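Local coordinates for angiopoietin-related protein 4 (Homo sapiens, PDB 6U1U) that inactivates lipoprotein lipase and so regulates triglyceride clearance from blood, and whose fibrinogen-like C-terminal domain here binds palmitic acid, at residues G163-G168 / N174-Y179; S106-G111 / S117-A122; G193-W196 / G201-Y204; V51-P56 / A62-P67. One frame throughout, in Å; residues are numbered along the deposited sequence.

Interaction 1 of 4, residues G163-G168 / N174-Y179; sequences GGWWFG and NLNGQY. With PLM (palmitic acid), chain B.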
loop_
_atom_site.group_PDB
_atom_site.type_symbol
_atom_site.label_atom_id
_atom_site.label_comp_id
_atom_site.label_asym_id
_atom_site.label_seq_id
_atom_site.Cartn_x
_atom_site.Cartn_y
_atom_site.Cartn_z
ATOM N N GLY A 163 8.884 -2.995 -8.315
ATOM C CA GLY A 163 7.525 -2.613 -7.934
ATOM C C GLY A 163 7.347 -1.114 -7.805
ATOM O O GLY A 163 8.161 -0.303 -8.262
ATOM N N GLY A 164 6.219 -0.746 -7.206
ATOM C CA GLY A 164 5.878 0.655 -7.010
ATOM C C GLY A 164 5.570 0.896 -5.539
ATOM O O GLY A 164 4.965 0.057 -4.883
ATOM N N TRP A 165 6.041 2.022 -5.031
ATOM C CA TRP A 165 5.907 2.248 -3.589
ATOM C C TRP A 165 6.078 3.715 -3.263
ATOM O O TRP A 165 6.555 4.510 -4.075
ATOM C CB TRP A 165 6.940 1.421 -2.795
ATOM C CG TRP A 165 6.654 1.270 -1.317
ATOM C CD1 TRP A 165 7.431 1.708 -0.263
ATOM C CD2 TRP A 165 5.539 0.587 -0.734
ATOM N NE1 TRP A 165 6.863 1.331 0.932
ATOM C CE2 TRP A 165 5.696 0.656 0.677
ATOM C CE3 TRP A 165 4.424 -0.067 -1.271
ATOM C CZ2 TRP A 165 4.767 0.106 1.569
ATOM C CZ3 TRP A 165 3.497 -0.659 -0.387
ATOM C CH2 TRP A 165 3.668 -0.562 1.022
ATOM N N TRP A 166 5.701 4.058 -2.021
ATOM C CA TRP A 166 5.976 5.377 -1.445
ATOM C C TRP A 166 7.369 5.306 -0.844
ATOM O O TRP A 166 7.559 5.090 0.355
ATOM C CB TRP A 166 4.937 5.721 -0.386
ATOM C CG TRP A 166 3.543 5.894 -0.920
ATOM C CD1 TRP A 166 3.026 7.002 -1.539
ATOM C CD2 TRP A 166 2.479 4.938 -0.845
ATOM N NE1 TRP A 166 1.692 6.782 -1.866
ATOM C CE2 TRP A 166 1.343 5.524 -1.447
ATOM C CE3 TRP A 166 2.396 3.625 -0.363
ATOM C CZ2 TRP A 166 0.120 4.843 -1.577
ATOM C CZ3 TRP A 166 1.183 2.947 -0.487
ATOM C CH2 TRP A 166 0.069 3.547 -1.100
ATOM N N PHE A 167 8.369 5.436 -1.714
ATOM C CA PHE A 167 9.764 5.275 -1.294
ATOM C C PHE A 167 10.225 6.568 -0.591
ATOM O O PHE A 167 10.880 7.430 -1.168
ATOM C CB PHE A 167 10.622 4.944 -2.518
ATOM C CG PHE A 167 10.371 3.572 -3.152
ATOM C CD1 PHE A 167 10.696 2.386 -2.500
ATOM C CD2 PHE A 167 9.868 3.471 -4.439
ATOM C CE1 PHE A 167 10.500 1.178 -3.112
ATOM C CE2 PHE A 167 9.657 2.240 -5.062
ATOM C CZ PHE A 167 9.979 1.091 -4.396
ATOM N N GLY A 168 9.860 6.727 0.685
ATOM C CA GLY A 168 10.329 7.898 1.430
ATOM C C GLY A 168 11.836 7.894 1.658
ATOM O O GLY A 168 12.487 8.945 1.670
ATOM N N ASN A 174 8.830 -1.828 1.381
ATOM C CA ASN A 174 8.326 -1.982 0.026
ATOM C C ASN A 174 7.481 -3.236 0.026
ATOM O O ASN A 174 8.014 -4.353 -0.069
ATOM C CB ASN A 174 9.455 -2.093 -1.003
ATOM C CG ASN A 174 8.912 -2.302 -2.389
ATOM O OD1 ASN A 174 7.700 -2.165 -2.583
ATOM N ND2 ASN A 174 9.790 -2.635 -3.371
ATOM N N LEU A 175 6.161 -3.105 0.189
ATOM C CA LEU A 175 5.362 -4.311 0.189
ATOM C C LEU A 175 5.019 -4.770 -1.229
ATOM O O LEU A 175 4.361 -5.808 -1.400
ATOM C CB LEU A 175 4.088 -4.096 1.020
ATOM C CG LEU A 175 4.393 -3.682 2.474
ATOM C CD1 LEU A 175 3.088 -3.600 3.246
ATOM C CD2 LEU A 175 5.342 -4.676 3.118
ATOM N N ASN A 176 5.482 -4.040 -2.236
ATOM C CA ASN A 176 5.210 -4.348 -3.631
ATOM C C ASN A 176 6.473 -4.850 -4.346
ATOM O O ASN A 176 6.548 -4.816 -5.580
ATOM C CB ASN A 176 4.640 -3.113 -4.342
ATOM C CG ASN A 176 3.210 -2.811 -3.922
ATOM O OD1 ASN A 176 2.508 -3.688 -3.433
ATOM N ND2 ASN A 176 2.770 -1.547 -4.114
ATOM N N GLY A 177 7.465 -5.335 -3.597
ATOM C CA GLY A 177 8.680 -5.839 -4.220
ATOM C C GLY A 177 8.498 -7.258 -4.767
ATOM O O GLY A 177 7.398 -7.792 -4.854
ATOM N N GLN A 178 9.622 -7.867 -5.154
ATOM C CA GLN A 178 9.576 -9.185 -5.785
ATOM C C GLN A 178 9.303 -10.250 -4.730
ATOM O O GLN A 178 9.930 -10.240 -3.677
ATOM C CB GLN A 178 10.908 -9.460 -6.494
ATOM C CG GLN A 178 10.882 -10.674 -7.425
ATOM C CD GLN A 178 12.194 -10.833 -8.190
ATOM O OE1 GLN A 178 12.915 -9.856 -8.414
ATOM N NE2 GLN A 178 12.512 -12.068 -8.576
ATOM N N TYR A 179 8.358 -11.152 -5.005
ATOM C CA TYR A 179 8.037 -12.221 -4.069
ATOM C C TYR A 179 9.139 -13.272 -4.093
ATOM O O TYR A 179 9.517 -13.740 -5.170
ATOM C CB TYR A 179 6.699 -12.877 -4.431
ATOM C CG TYR A 179 6.129 -13.677 -3.284
ATOM C CD1 TYR A 179 6.511 -14.996 -3.073
ATOM C CD2 TYR A 179 5.228 -13.115 -2.399
ATOM C CE1 TYR A 179 6.014 -15.745 -2.016
ATOM C CE2 TYR A 179 4.697 -13.864 -1.327
ATOM C CZ TYR A 179 5.105 -15.177 -1.139
ATOM O OH TYR A 179 4.626 -15.914 -0.072
HETATM C C1 PLM B . 13.993 4.729 7.075
HETATM O O1 PLM B . 14.691 4.299 6.129
HETATM O O2 PLM B . 13.889 4.148 8.163
HETATM C C2 PLM B . 13.293 6.071 6.904
HETATM C C3 PLM B . 11.981 6.319 7.586
HETATM C C4 PLM B . 11.068 7.205 6.754
HETATM C C5 PLM B . 9.592 7.048 7.001
HETATM C C6 PLM B . 8.702 7.383 5.818
HETATM C C7 PLM B . 7.391 6.640 5.798
HETATM C C8 PLM B . 6.718 6.489 4.458
HETATM C C9 PLM B . 7.039 5.201 3.786
HETATM C CA PLM B . 5.890 4.457 3.246
HETATM C CB PLM B . 4.958 3.887 4.241
HETATM C CC PLM B . 3.664 3.522 3.633
HETATM C CD PLM B . 2.821 2.635 4.441
HETATM C CE PLM B . 2.743 3.059 5.856
HETATM C CF PLM B . 1.504 3.758 6.261
HETATM C CG PLM B . 1.738 5.191 6.604
#
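The indole of Trp165 packed flat against the backbone at Asn174 and Leu175 makes this a buried loop-to-loop contact near the centre of the fibrinogen-like domain. Asn174 CA sits 3.6 Å from the centroid of the five-membered ring, almost on its normal, a CH-pi contact; the amide N of Leu175 lies over the same face. At the far end of the indole, Trp165 CH2 meets Leu175 CG at 3.5 Å. With CG anti to the backbone N (chi1 -164°), Trp165 sends its ring along the turn that runs from Asn174 to Gly177.

Asn176 works at the indole edge, its amide nearly perpendicular to the ring. ND2 lies in the ring plane, 3.6 Å from Trp165 CE3, and gives a 2.8 Å hydrogen bond to Gly164 O, while OD1 is held by Gln44. Asn174 OD1 takes the Asn176 backbone N in an Asx turn, fixing the loop that carries that amide; Asn174 ND2 bonds to Ser162 O and also lies at the edge of the Phe167 ring. Gly163 CA makes a CA-H...O contact with Asn176 O.

Past Trp166 runs the chain of the bound palmitic acid, its CA atom 3.4 Å from Trp166 O. Met211 of strand 208-215 touches both tryptophans, Trp72 of strand 71-72 touches Trp166 and Asn176, and helix 157-160 packs against Phe167.

Interaction 2 of 4, residues S106-G111 / S117-A122; sequences SVHLGG and SLQLTA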
loop_
_atom_site.group_PDB
_atom_site.type_symbol
_atom_site.label_atom_id
_atom_site.label_comp_id
_atom_site.label_asym_id
_atom_site.label_seq_id
_atom_site.Cartn_x
_atom_site.Cartn_y
_atom_site.Cartn_z
ATOM N N SER A 106 -2.899 6.794 10.651
ATOM C CA SER A 106 -3.804 7.767 10.052
ATOM C C SER A 106 -3.050 8.485 8.939
ATOM O O SER A 106 -1.928 8.911 9.154
ATOM C CB SER A 106 -4.288 8.778 11.093
ATOM O OG SER A 106 -5.093 8.100 12.041
ATOM N N VAL A 107 -3.629 8.549 7.743
ATOM C CA VAL A 107 -2.975 9.185 6.595
ATOM C C VAL A 107 -3.970 10.053 5.839
ATOM O O VAL A 107 -5.187 9.891 5.955
ATOM C CB VAL A 107 -2.366 8.146 5.604
ATOM C CG1 VAL A 107 -1.439 7.187 6.344
ATOM C CG2 VAL A 107 -3.487 7.340 4.901
ATOM N N HIS A 108 -3.430 10.961 5.017
ATOM C CA HIS A 108 -4.147 11.494 3.871
ATOM C C HIS A 108 -3.460 11.018 2.599
ATOM O O HIS A 108 -2.257 10.725 2.594
ATOM C CB HIS A 108 -4.183 13.039 3.893
ATOM C CG HIS A 108 -5.047 13.604 4.977
ATOM N ND1 HIS A 108 -4.645 13.675 6.294
ATOM C CD2 HIS A 108 -6.293 14.136 4.934
ATOM C CE1 HIS A 108 -5.606 14.234 7.018
ATOM N NE2 HIS A 108 -6.624 14.506 6.219
ATOM N N LEU A 109 -4.223 10.964 1.513
ATOM C CA LEU A 109 -3.681 10.510 0.234
ATOM C C LEU A 109 -4.007 11.556 -0.807
ATOM O O LEU A 109 -5.189 11.837 -1.049
ATOM C CB LEU A 109 -4.273 9.172 -0.185
ATOM C CG LEU A 109 -3.823 8.674 -1.569
ATOM C CD1 LEU A 109 -2.330 8.268 -1.508
ATOM C CD2 LEU A 109 -4.650 7.483 -2.044
ATOM N N GLY A 110 -2.981 12.097 -1.446
ATOM C CA GLY A 110 -3.224 13.042 -2.514
ATOM C C GLY A 110 -3.603 12.372 -3.830
ATOM O O GLY A 110 -3.445 11.168 -4.022
ATOM N N GLY A 111 -4.127 13.179 -4.757
ATOM C CA GLY A 111 -4.472 12.699 -6.077
ATOM C C GLY A 111 -3.280 12.647 -7.026
ATOM O O GLY A 111 -2.120 12.816 -6.640
ATOM N N SER A 117 0.644 11.229 -3.381
ATOM C CA SER A 117 1.480 11.329 -2.188
ATOM C C SER A 117 0.747 10.878 -0.937
ATOM O O SER A 117 -0.418 11.224 -0.718
ATOM C CB SER A 117 1.935 12.769 -1.962
ATOM O OG SER A 117 2.882 13.119 -2.964
ATOM N N LEU A 118 1.466 10.153 -0.094
ATOM C CA LEU A 118 1.008 9.871 1.255
ATOM C C LEU A 118 1.406 11.060 2.100
ATOM O O LEU A 118 2.575 11.480 2.080
ATOM C CB LEU A 118 1.646 8.604 1.790
ATOM C CG LEU A 118 0.882 7.646 2.680
ATOM C CD1 LEU A 118 -0.502 7.344 2.119
ATOM C CD2 LEU A 118 1.741 6.384 2.769
ATOM N N GLN A 119 0.419 11.645 2.757
ATOM C CA GLN A 119 0.588 12.852 3.554
ATOM C C GLN A 119 0.465 12.464 5.021
ATOM O O GLN A 119 -0.590 11.977 5.451
ATOM C CB GLN A 119 -0.455 13.880 3.130
ATOM C CG GLN A 119 -0.246 14.241 1.645
ATOM C CD GLN A 119 -1.488 14.737 0.940
ATOM O OE1 GLN A 119 -2.593 14.736 1.497
ATOM N NE2 GLN A 119 -1.317 15.143 -0.315
ATOM N N LEU A 120 1.570 12.620 5.729
ATOM C CA LEU A 120 1.638 12.191 7.126
ATOM C C LEU A 120 1.792 13.381 8.071
ATOM O O LEU A 120 2.564 14.236 7.797
ATOM C CB LEU A 120 2.835 11.251 7.261
ATOM C CG LEU A 120 2.862 10.059 6.313
ATOM C CD1 LEU A 120 4.107 9.228 6.502
ATOM C CD2 LEU A 120 1.642 9.205 6.532
ATOM N N THR A 121 1.112 13.343 9.222
ATOM C CA THR A 121 1.430 14.327 10.266
ATOM C C THR A 121 2.769 13.995 10.917
ATOM O O THR A 121 3.323 12.919 10.751
ATOM C CB THR A 121 0.362 14.335 11.344
ATOM O OG1 THR A 121 0.369 13.054 11.974
ATOM C CG2 THR A 121 -0.998 14.635 10.744
ATOM N N ALA A 122 3.326 14.943 11.677
ATOM C CA ALA A 122 4.602 14.635 12.317
ATOM C C ALA A 122 4.525 13.478 13.326
ATOM O O ALA A 122 5.438 12.630 13.332
ATOM C CB ALA A 122 5.153 15.918 12.959
HETATM O O HOH W 1 -1.108 11.459 9.266
HETATM O O HOH W 2 -2.087 13.275 7.251
#
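His108 and Gln119 face each other as an antiparallel hydrogen-bonded pair, and this hairpin divides sharply into a greasy face and a wet one. On the tight face Val107 CG1 reaches Leu120 CD2 at 3.7 Å, the two side chains side by side and pointing the same way. Leu118 crosses Val107 and turns CD1 to within 4.0 Å of Val107 CB; the same methyl also approaches Leu109 CD1. Helix 75-82 packs on Leu109, and the palmitic acid touches Val107, Leu118 and Leu120.

The other face is looser. Gln119 extends along the neighbouring strand, placing OE1 3.3 Å from His108 CB and NE2 close to Gly110 CA. The imidazole leads away from Gln119, its ND1 joined through a water in the ring plane to Gln119 O. Toward Thr121 the strands splay, and a second water bridges Ser106 O and Thr121 N in place of a direct bond.

Between the faces run three nearly straight backbone bonds: His108 N to Gln119 O, Gln119 N to His108 O at 2.8 Å, and Gly110 N to Ser117 O. It is an antiparallel beta hairpin within the main sheet of the fibrinogen C-terminal domain, one face of which borders the fatty-acid pocket.

Interaction 3 of 4, residues G193-W196 / G201-Y204; sequences GIFW and GRYY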
loop_
_atom_site.group_PDB
_atom_site.type_symbol
_atom_site.label_atom_id
_atom_site.label_comp_id
_atom_site.label_asym_id
_atom_site.label_seq_id
_atom_site.Cartn_x
_atom_site.Cartn_y
_atom_site.Cartn_z
ATOM N N GLY A 193 13.084 -7.296 -2.510
ATOM C CA GLY A 193 11.985 -8.094 -2.009
ATOM C C GLY A 193 10.884 -7.302 -1.319
ATOM O O GLY A 193 10.820 -6.071 -1.388
ATOM N N ILE A 194 10.037 -8.049 -0.614
ATOM C CA ILE A 194 8.874 -7.543 0.119
ATOM C C ILE A 194 9.323 -7.361 1.557
ATOM O O ILE A 194 9.485 -8.347 2.284
ATOM C CB ILE A 194 7.709 -8.525 0.031
ATOM C CG1 ILE A 194 7.320 -8.728 -1.428
ATOM C CG2 ILE A 194 6.481 -8.056 0.827
ATOM C CD1 ILE A 194 6.290 -9.831 -1.573
ATOM N N PHE A 195 9.530 -6.118 1.993
ATOM C CA PHE A 195 10.119 -5.947 3.315
ATOM C C PHE A 195 9.439 -4.817 4.072
ATOM O O PHE A 195 8.865 -3.894 3.488
ATOM C CB PHE A 195 11.636 -5.697 3.222
ATOM C CG PHE A 195 12.015 -4.331 2.703
ATOM C CD1 PHE A 195 12.048 -4.070 1.327
ATOM C CD2 PHE A 195 12.373 -3.307 3.591
ATOM C CE1 PHE A 195 12.411 -2.792 0.872
ATOM C CE2 PHE A 195 12.754 -2.044 3.128
ATOM C CZ PHE A 195 12.771 -1.797 1.781
ATOM N N TRP A 196 9.574 -4.847 5.385
ATOM C CA TRP A 196 9.169 -3.776 6.331
ATOM C C TRP A 196 10.300 -3.768 7.369
ATOM O O TRP A 196 10.306 -4.612 8.204
ATOM C CB TRP A 196 7.812 -4.050 6.960
ATOM C CG TRP A 196 7.257 -2.904 7.738
ATOM C CD1 TRP A 196 7.484 -2.599 9.037
ATOM C CD2 TRP A 196 6.334 -1.919 7.262
ATOM N NE1 TRP A 196 6.797 -1.491 9.400
ATOM C CE2 TRP A 196 6.085 -1.042 8.333
ATOM C CE3 TRP A 196 5.716 -1.689 6.039
ATOM C CZ2 TRP A 196 5.224 0.035 8.216
ATOM C CZ3 TRP A 196 4.866 -0.628 5.921
ATOM C CH2 TRP A 196 4.644 0.228 6.990
ATOM N N GLY A 201 13.329 -6.801 9.519
ATOM C CA GLY A 201 14.612 -6.398 8.991
ATOM C C GLY A 201 14.524 -5.991 7.521
ATOM O O GLY A 201 13.586 -6.338 6.796
ATOM N N ARG A 202 15.559 -5.269 7.079
ATOM C CA ARG A 202 15.613 -4.761 5.707
ATOM C C ARG A 202 15.564 -5.886 4.679
ATOM O O ARG A 202 14.994 -5.725 3.602
ATOM C CB ARG A 202 16.878 -3.915 5.516
ATOM C CG ARG A 202 17.232 -3.538 4.067
ATOM C CD ARG A 202 16.213 -2.582 3.480
ATOM N NE ARG A 202 16.454 -2.226 2.081
ATOM C CZ ARG A 202 16.023 -2.949 1.056
ATOM N NH1 ARG A 202 15.388 -4.102 1.270
ATOM N NH2 ARG A 202 16.259 -2.551 -0.186
ATOM N N TYR A 203 16.163 -7.037 4.966
ATOM C CA TYR A 203 16.234 -8.045 3.919
ATOM C C TYR A 203 15.483 -9.314 4.265
ATOM O O TYR A 203 15.782 -10.376 3.708
ATOM C CB TYR A 203 17.683 -8.375 3.598
ATOM C CG TYR A 203 18.566 -7.185 3.260
ATOM C CD1 TYR A 203 19.100 -6.371 4.268
ATOM C CD2 TYR A 203 18.889 -6.892 1.956
ATOM C CE1 TYR A 203 19.945 -5.328 3.969
ATOM C CE2 TYR A 203 19.697 -5.828 1.652
ATOM C CZ TYR A 203 20.225 -5.052 2.654
ATOM O OH TYR A 203 21.034 -3.990 2.342
ATOM N N TYR A 204 14.517 -9.235 5.161
ATOM C CA TYR A 204 13.646 -10.374 5.397
ATOM C C TYR A 204 12.517 -10.363 4.364
ATOM O O TYR A 204 11.753 -9.392 4.317
ATOM C CB TYR A 204 13.065 -10.316 6.807
ATOM C CG TYR A 204 12.302 -11.570 7.156
ATOM C CD1 TYR A 204 12.933 -12.643 7.789
ATOM C CD2 TYR A 204 10.952 -11.706 6.842
ATOM C CE1 TYR A 204 12.242 -13.792 8.088
ATOM C CE2 TYR A 204 10.256 -12.848 7.139
ATOM C CZ TYR A 204 10.902 -13.898 7.757
ATOM O OH TYR A 204 10.183 -15.037 8.049
HETATM O O HOH W 3 11.001 -7.438 6.166
#
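Cation-pi stacking carries this contact: the guanidinium of Arg202 lies flat on the Phe195 ring, planes 12° apart and centres 3.8 Å apart. NH1 stands over the middle of the ring, 3.3 Å from Phe195 CE1, and CD covers the opposite part of the same face near CE2. The arginine chain starts out away from Phe195 and has to bend back at chi2 (67°) to lay its planar end on the ring. Lys191 O accepts from NH2, helping fix the group's rotation.

Water supplies the polar link. One molecule accepts from Trp196 N and donates to both Gly201 O and Tyr204 O, the latter at 2.8 Å. Ile194 O and Tyr204 O come within 3.2 Å, two acceptors that cannot bond each other.

Strand 195-196, paired with strand 173-174 in this fibrinogen-like domain, leads through helix 197-200 to a type I turn, Gly201 to Tyr204, that brings Arg202 round over Phe195; Gly201 leaves the helix with positive phi. Trp196 points the other way, to the palmitic acid.

Chemically, the segments are joined by one stacked cation and one three-way water; the ring face probably helps stabilise the guanidinium charge in this partly buried position.

Interaction 4 of 4, residues V51-P56 / A62-P67; sequences VDFNRP and AGFGDP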
loop_
_atom_site.group_PDB
_atom_site.type_symbol
_atom_site.label_atom_id
_atom_site.label_comp_id
_atom_site.label_asym_id
_atom_site.label_seq_id
_atom_site.Cartn_x
_atom_site.Cartn_y
_atom_site.Cartn_z
ATOM N N VAL A 51 1.352 -13.222 -8.814
ATOM C CA VAL A 51 1.095 -12.019 -9.614
ATOM C C VAL A 51 2.344 -11.148 -9.668
ATOM O O VAL A 51 2.977 -10.895 -8.637
ATOM C CB VAL A 51 -0.096 -11.218 -9.040
ATOM C CG1 VAL A 51 -0.221 -9.866 -9.743
ATOM C CG2 VAL A 51 -1.389 -12.047 -9.161
ATOM N N ASP A 52 2.716 -10.713 -10.880
ATOM C CA ASP A 52 3.887 -9.865 -11.095
ATOM C C ASP A 52 3.574 -8.451 -10.632
ATOM O O ASP A 52 2.591 -7.863 -11.085
ATOM C CB ASP A 52 4.225 -9.866 -12.593
ATOM C CG ASP A 52 5.490 -9.081 -12.944
ATOM O OD1 ASP A 52 6.157 -8.506 -12.071
ATOM O OD2 ASP A 52 5.816 -9.030 -14.150
ATOM N N PHE A 53 4.366 -7.918 -9.694
ATOM C CA PHE A 53 4.169 -6.556 -9.209
ATOM C C PHE A 53 5.173 -5.581 -9.795
ATOM O O PHE A 53 5.111 -4.374 -9.509
ATOM C CB PHE A 53 4.233 -6.523 -7.652
ATOM C CG PHE A 53 2.891 -6.752 -7.000
ATOM C CD1 PHE A 53 2.284 -7.995 -7.085
ATOM C CD2 PHE A 53 2.263 -5.741 -6.268
ATOM C CE1 PHE A 53 1.045 -8.234 -6.489
ATOM C CE2 PHE A 53 1.033 -5.974 -5.626
ATOM C CZ PHE A 53 0.413 -7.202 -5.753
ATOM N N ASN A 54 6.059 -6.044 -10.683
ATOM C CA ASN A 54 7.038 -5.118 -11.236
ATOM C C ASN A 54 6.448 -4.478 -12.489
ATOM O O ASN A 54 6.699 -4.900 -13.624
ATOM C CB ASN A 54 8.357 -5.814 -11.519
ATOM C CG ASN A 54 9.432 -4.808 -11.848
ATOM O OD1 ASN A 54 9.576 -3.796 -11.138
ATOM N ND2 ASN A 54 10.133 -5.018 -12.964
ATOM N N ARG A 55 5.609 -3.483 -12.236
ATOM C CA ARG A 55 4.862 -2.782 -13.304
ATOM C C ARG A 55 5.072 -1.269 -13.277
ATOM O O ARG A 55 5.432 -0.734 -12.264
ATOM C CB ARG A 55 3.375 -3.114 -13.222
ATOM C CG ARG A 55 3.085 -4.579 -12.966
ATOM C CD ARG A 55 1.750 -5.023 -13.491
ATOM N NE ARG A 55 1.497 -6.376 -13.073
ATOM C CZ ARG A 55 0.556 -7.140 -13.563
ATOM N NH1 ARG A 55 -0.232 -6.670 -14.509
ATOM N NH2 ARG A 55 0.419 -8.362 -13.114
ATOM N N PRO A 56 4.766 -0.601 -14.401
ATOM C CA PRO A 56 4.957 0.817 -14.564
ATOM C C PRO A 56 3.832 1.648 -13.941
ATOM O O PRO A 56 2.893 1.127 -13.491
ATOM C CB PRO A 56 4.996 1.049 -16.079
ATOM C CG PRO A 56 4.593 -0.260 -16.691
ATOM C CD PRO A 56 4.187 -1.197 -15.581
ATOM N N ALA A 62 -3.957 2.361 -12.409
ATOM C CA ALA A 62 -5.230 1.728 -12.751
ATOM C C ALA A 62 -5.555 0.514 -11.889
ATOM O O ALA A 62 -6.736 0.174 -11.730
ATOM C CB ALA A 62 -5.202 1.261 -14.211
ATOM N N GLY A 63 -4.539 -0.164 -11.371
ATOM C CA GLY A 63 -4.737 -1.406 -10.644
ATOM C C GLY A 63 -4.398 -2.617 -11.509
ATOM O O GLY A 63 -4.412 -2.563 -12.751
ATOM N N PHE A 64 -4.095 -3.732 -10.839
ATOM C CA PHE A 64 -3.727 -4.960 -11.541
ATOM C C PHE A 64 -3.848 -6.155 -10.606
ATOM O O PHE A 64 -3.942 -6.014 -9.378
ATOM C CB PHE A 64 -2.312 -4.891 -12.134
ATOM C CG PHE A 64 -1.221 -4.632 -11.107
ATOM C CD1 PHE A 64 -0.652 -5.696 -10.420
ATOM C CD2 PHE A 64 -0.749 -3.351 -10.886
ATOM C CE1 PHE A 64 0.344 -5.486 -9.473
ATOM C CE2 PHE A 64 0.263 -3.117 -9.927
ATOM C CZ PHE A 64 0.815 -4.183 -9.237
ATOM N N GLY A 65 -3.821 -7.345 -11.210
ATOM C CA GLY A 65 -3.817 -8.579 -10.448
ATOM C C GLY A 65 -5.155 -9.294 -10.462
ATOM O O GLY A 65 -6.042 -9.008 -11.266
ATOM N N ASP A 66 -5.302 -10.223 -9.514
ATOM C CA ASP A 66 -6.443 -11.139 -9.446
ATOM C C ASP A 66 -7.307 -10.729 -8.259
ATOM O O ASP A 66 -6.872 -10.903 -7.117
ATOM C CB ASP A 66 -5.931 -12.575 -9.252
ATOM C CG ASP A 66 -7.049 -13.634 -9.226
ATOM O OD1 ASP A 66 -8.255 -13.288 -9.213
ATOM O OD2 ASP A 66 -6.699 -14.849 -9.224
ATOM N N PRO A 67 -8.517 -10.214 -8.472
ATOM C CA PRO A 67 -9.375 -9.839 -7.326
ATOM C C PRO A 67 -9.684 -11.008 -6.387
ATOM O O PRO A 67 -9.971 -10.775 -5.208
ATOM C CB PRO A 67 -10.635 -9.287 -8.007
ATOM C CG PRO A 67 -10.076 -8.720 -9.329
ATOM C CD PRO A 67 -9.092 -9.794 -9.759
#
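Phe64 pushes its ring between Phe53 and Arg55, meeting the first with its edge and the second with its face. Against Phe53 the pair is T-shaped: planes at 77°, centroids 5.0 Å apart, with Phe64 CE1 poised over the middle of the Phe53 ring and CZ 3.7 Å from Phe53 CD2. Arg55 lies over a face of Phe64, its guanidinium within 13° of parallel to the ring. NE is 3.5 Å from Phe64 CD1, nearer the rim than the centre, while CD sits close to the ring normal as a CH-pi contact. Phe64 gets there with CG between its backbone N and carbonyl carbon (chi1 58°), which turns the ring into the 51-56 loop.

These segments flank helix 57-62 in the fibrinogen-like domain: Pro56 is its N-cap, and Gly63, with positive phi, is the first residue beyond it. The strand 64-65 that follows pairs with strand 71-72 at the edge of the main sheet, so Phe64 joins that edge to the loop before the helix.

What keeps Arg55 flat is Asp52 O, gripped side-on by NE at 2.7 Å and by NH2 at 3.0 Å, both bonds close to the guanidinium plane. Asp52 OD1 in turn accepts from Asn54 N, an Asx turn that shapes the loop from Asp52 to Asn54. Val51 adds an apolar contact: CG1 lies at the edge of Phe64 and reaches Gly65 CA at 3.9 Å. Tyr60 and Trp72 also meet the Phe64 ring, and the guanidinium of Arg46 makes a cation-pi contact with Phe53.

In the fold
From the N terminus, interaction 4 comes first, closing round helix 57-62 and tying its leading loop to strand 64-65. Interaction 2 follows as the hairpin of strands 100-109 and 118-120, about 23 Å away between centres and across the middle of the chain. Interaction 1 then closes the loop 169-173, which leads into strand 173-174, and interaction 3 spans helix 197-200. All four are in series; none nest or cross. Interaction 1 is the hub: Asn54 OD1 of interaction 4 probably bonds Gly163 N, Trp166 packs on Leu118 and Leu109 of interaction 2, and Asn174 N probably bonds Phe195 O of interaction 3, joining strands 173-174 and 195-196.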